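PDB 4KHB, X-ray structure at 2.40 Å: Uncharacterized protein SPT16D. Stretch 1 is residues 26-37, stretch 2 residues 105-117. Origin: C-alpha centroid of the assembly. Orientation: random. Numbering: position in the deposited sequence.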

# COMPACT_ATOMS: atom_id res chain seq x y z
N GLY A 26 9.39 1.12 6.07
CA GLY A 26 10.18 -0.10 6.05
C GLY A 26 9.41 -1.27 6.61
O GLY A 26 8.36 -1.09 7.24
N ILE A 27 9.92 -2.47 6.38
CA ILE A 27 9.34 -3.68 6.94
C ILE A 27 9.47 -3.68 8.46
O ILE A 27 10.56 -3.46 8.99
N VAL A 28 8.36 -3.92 9.16
CA VAL A 28 8.37 -3.93 10.62
C VAL A 28 7.78 -5.23 11.15
O VAL A 28 6.70 -5.65 10.73
N ILE A 29 8.50 -5.87 12.07
CA ILE A 29 7.98 -7.06 12.73
C ILE A 29 7.44 -6.66 14.08
O ILE A 29 8.14 -6.03 14.88
N ASP A 30 6.18 -6.99 14.34
CA ASP A 30 5.56 -6.67 15.61
C ASP A 30 5.22 -7.99 16.27
O ASP A 30 4.08 -8.47 16.18
N GLN A 31 6.22 -8.57 16.93
CA GLN A 31 6.08 -9.87 17.56
C GLN A 31 4.95 -9.79 18.57
O GLN A 31 4.27 -10.78 18.84
N LYS A 32 4.76 -8.60 19.11
CA LYS A 32 3.80 -8.37 20.17
C LYS A 32 2.37 -8.69 19.76
O LYS A 32 1.59 -9.25 20.53
N ASN A 33 2.06 -8.34 18.52
CA ASN A 33 0.71 -8.50 18.01
C ASN A 33 0.64 -9.62 16.98
O ASN A 33 -0.35 -9.73 16.24
N ASN A 34 1.69 -10.45 16.93
CA ASN A 34 1.76 -11.58 16.00
C ASN A 34 1.56 -11.12 14.57
O ASN A 34 0.81 -11.72 13.81
N THR A 35 2.25 -10.04 14.20
CA THR A 35 1.96 -9.36 12.95
C THR A 35 3.24 -8.80 12.33
O THR A 35 4.14 -8.33 13.04
N ILE A 36 3.32 -8.86 11.01
CA ILE A 36 4.34 -8.14 10.25
C ILE A 36 3.65 -7.01 9.49
O ILE A 36 2.49 -7.14 9.09
N VAL A 37 4.37 -5.91 9.29
CA VAL A 37 3.81 -4.75 8.60
C VAL A 37 4.63 -4.44 7.36
O VAL A 37 5.81 -4.10 7.45
N ARG A 105 20.04 -7.66 7.34
CA ARG A 105 18.72 -7.29 7.85
C ARG A 105 17.66 -8.27 7.37
O ARG A 105 16.81 -8.70 8.14
N TYR A 106 17.72 -8.64 6.09
CA TYR A 106 16.74 -9.57 5.52
C TYR A 106 16.91 -10.98 6.07
O TYR A 106 15.95 -11.74 6.17
N ALA A 107 18.14 -11.32 6.44
CA ALA A 107 18.41 -12.62 7.05
C ALA A 107 17.76 -12.69 8.43
O ALA A 107 17.21 -13.72 8.81
N GLU A 108 17.83 -11.58 9.16
CA GLU A 108 17.19 -11.48 10.47
C GLU A 108 15.67 -11.56 10.37
O GLU A 108 15.02 -12.27 11.14
N ILE A 109 15.12 -10.83 9.41
CA ILE A 109 13.68 -10.79 9.18
C ILE A 109 13.12 -12.17 8.87
O ILE A 109 12.10 -12.58 9.43
N ALA A 110 13.78 -12.89 7.96
CA ALA A 110 13.36 -14.24 7.60
C ALA A 110 13.35 -15.19 8.79
O ALA A 110 12.48 -16.06 8.89
N ASN A 111 14.32 -15.01 9.69
CA ASN A 111 14.42 -15.86 10.87
C ASN A 111 13.35 -15.55 11.90
O ASN A 111 12.77 -16.46 12.50
N GLN A 112 13.09 -14.26 12.13
CA GLN A 112 12.05 -13.83 13.05
C GLN A 112 10.67 -14.34 12.62
O GLN A 112 9.87 -14.76 13.45
N ILE A 113 10.41 -14.28 11.32
CA ILE A 113 9.14 -14.74 10.76
C ILE A 113 8.99 -16.26 10.89
O ILE A 113 7.94 -16.75 11.30
N SER A 114 10.05 -16.98 10.55
CA SER A 114 10.05 -18.44 10.67
C SER A 114 9.87 -18.85 12.13
O SER A 114 9.16 -19.80 12.43
N ASN A 115 10.53 -18.11 13.02
CA ASN A 115 10.48 -18.39 14.45
C ASN A 115 9.11 -18.07 15.04
O ASN A 115 8.62 -18.77 15.93
N LEU A 116 8.48 -17.01 14.53
CA LEU A 116 7.12 -16.65 14.90
C LEU A 116 6.14 -17.71 14.38
O LEU A 116 5.17 -18.06 15.06
N LYS A 117 6.32 -18.16 13.18
CA LYS A 117 5.43 -19.11 12.58
C LYS A 117 5.35 -20.42 13.31
O LYS A 117 4.36 -21.06 13.32

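I29 lies at the centre of the contact. It sits on strand 28-30, and its CA-to-CB bond points toward helix 105-117. The strand and helix axes run at 27° to each other and approach to 10.0 Å. With chi1 and chi2 both m, I29 reaches four helix residues. Its CD1 lies 4.0 Å from CG2 of I109 and 4.0 Å from CG1 of I113. Its CG2 lies 3.9 Å from CD1 of L116. Its CG1 lies 4.0 Å from NE2 of Q112. I109 and I113 are one helical turn apart, so both can meet the same methyl.

I113 (m, t) leaves the backbone sideways, but its end comes nearer the strands. Its CG1 also touches CG2 of I36, at 4.2 Å. I36 (p, t) points toward the helix from the second strand. V28, D30 and T35 point away, as expected from strand alternation.

I27 (m, t) extends the apolar row toward the start of the helix stretch. Its CG2 is 3.9 Å from CD1 of I109 (m, t). Its CD1 is 4.2 Å from CE1 of Y106, whose chi1 is m.

L116 closes the other end and has the largest area covered by the opposing stretch. It points toward the turn, with chi1 at -94° and chi2 t. Its CD1 lies 4.2 Å from CG of Q31. Its CD2 lies 3.6 Å from OD1 of N34.

The polar edge begins at Q31 (m, p). Its side chain starts sideways, then its end approaches Q112 (m, t). NE2 of Q31 donates a weak hydrogen bond to OE1 of Q112, at 2.7 Å with an angle of 129°. Away from this bond, water 1 bridges the stretches beside N34 and L116. It donates to OD1 of N34 at 2.8 Å and to the backbone O of L116 at 3.2 Å.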

# COMPACT_ATOMS: atom_id res chain seq x y z
CB ILE A 27 10.01 -4.94 6.35
CG1 ILE A 27 9.75 -5.03 4.84
CG2 ILE A 27 9.50 -6.19 7.04
CD1 ILE A 27 10.45 -6.20 4.16
CB VAL A 28 7.55 -2.74 11.18
CG1 VAL A 28 7.42 -2.85 12.69
CG2 VAL A 28 8.19 -1.42 10.80
CB ILE A 29 9.07 -8.14 12.92
CG1 ILE A 29 9.86 -8.36 11.63
CG2 ILE A 29 8.46 -9.45 13.45
CD1 ILE A 29 9.05 -9.02 10.52
CB ASP A 30 4.31 -5.81 15.42
CG ASP A 30 3.80 -5.23 16.73
OD1 ASP A 30 4.35 -5.57 17.80
OD2 ASP A 30 2.84 -4.43 16.69
CB GLN A 31 7.39 -10.30 18.25
CG GLN A 31 8.63 -10.29 17.36
CD GLN A 31 9.21 -8.89 17.18
OE1 GLN A 31 8.64 -7.90 17.64
NE2 GLN A 31 10.36 -8.81 16.51
CB LYS A 32 3.85 -6.91 20.60
CG LYS A 32 4.41 -6.66 21.98
CD LYS A 32 3.84 -7.62 22.99
CE LYS A 32 4.77 -8.80 23.17
NZ LYS A 32 4.95 -9.17 24.55
CB ASN A 33 0.23 -7.16 17.44
CG ASN A 33 0.05 -6.10 18.52
OD1 ASN A 33 -0.72 -6.28 19.46
ND2 ASN A 33 0.79 -5.00 18.40
CB ASN A 34 0.72 -12.66 16.35
CG ASN A 34 1.37 -13.99 16.73
OD1 ASN A 34 2.50 -14.28 16.33
ND2 ASN A 34 0.64 -14.80 17.48
CB THR A 35 0.95 -8.21 13.18
OG1 THR A 35 -0.26 -8.73 13.74
CG2 THR A 35 0.64 -7.48 11.88
CB ILE A 36 5.13 -9.07 9.30
CG1 ILE A 36 4.30 -9.45 8.07
CG2 ILE A 36 5.58 -10.33 10.03
CD1 ILE A 36 5.09 -10.19 7.00
CB VAL A 37 3.77 -3.50 9.51
CG1 VAL A 37 3.12 -2.34 8.77
CG2 VAL A 37 3.02 -3.80 10.80
CB ARG A 105 18.36 -5.86 7.45
CG ARG A 105 17.11 -5.32 8.14
CD ARG A 105 16.99 -3.81 7.98
NE ARG A 105 16.93 -3.42 6.58
CZ ARG A 105 15.80 -3.27 5.89
NH1 ARG A 105 14.63 -3.49 6.47
NH2 ARG A 105 15.84 -2.92 4.61
CB TYR A 106 16.81 -9.57 3.98
CG TYR A 106 15.98 -8.49 3.32
CD1 TYR A 106 15.35 -7.51 4.08
CD2 TYR A 106 15.80 -8.47 1.94
CE1 TYR A 106 14.59 -6.53 3.49
CE2 TYR A 106 15.04 -7.48 1.34
CZ TYR A 106 14.43 -6.52 2.12
OH TYR A 106 13.67 -5.53 1.53
CB ALA A 107 19.91 -12.86 7.14
CB GLU A 108 17.60 -10.17 11.16
CG GLU A 108 16.89 -9.92 12.50
CD GLU A 108 17.35 -10.84 13.61
OE1 GLU A 108 18.32 -11.60 13.41
OE2 GLU A 108 16.73 -10.81 14.70
CB ILE A 109 13.31 -9.81 8.04
CG1 ILE A 109 13.75 -8.38 8.40
CG2 ILE A 109 11.82 -9.84 7.77
CD1 ILE A 109 13.26 -7.32 7.42
CB ALA A 110 14.27 -14.79 6.50
CB ASN A 111 15.82 -15.73 11.49
CG ASN A 111 16.92 -16.21 10.57
OD1 ASN A 111 16.73 -17.14 9.78
ND2 ASN A 111 18.07 -15.57 10.65
CB GLN A 112 12.02 -12.30 13.16
CG GLN A 112 13.25 -11.66 13.77
CD GLN A 112 13.03 -10.19 14.11
OE1 GLN A 112 12.51 -9.86 15.17
NE2 GLN A 112 13.44 -9.31 13.20
CB ILE A 113 8.99 -14.33 9.28
CG1 ILE A 113 8.84 -12.81 9.16
CG2 ILE A 113 7.79 -15.01 8.64
CD1 ILE A 113 8.94 -12.28 7.74
CB SER A 114 11.34 -19.03 10.10
OG SER A 114 11.55 -18.65 8.75
CB ASN A 115 11.59 -17.63 15.18
CG ASN A 115 11.66 -17.95 16.66
OD1 ASN A 115 11.26 -19.04 17.10
ND2 ASN A 115 12.19 -17.02 17.45
CB LEU A 116 6.75 -15.27 14.35
CG LEU A 116 6.97 -14.07 15.28
CD1 LEU A 116 6.68 -12.75 14.58
CD2 LEU A 116 6.10 -14.21 16.52
CB LYS A 117 5.91 -19.36 11.16
CG LYS A 117 5.08 -20.30 10.37
CD LYS A 117 3.76 -19.64 10.06
CE LYS A 117 2.56 -20.50 10.31
NZ LYS A 117 1.37 -19.67 10.39
O HOH W 1 2.85 -17.00 17.06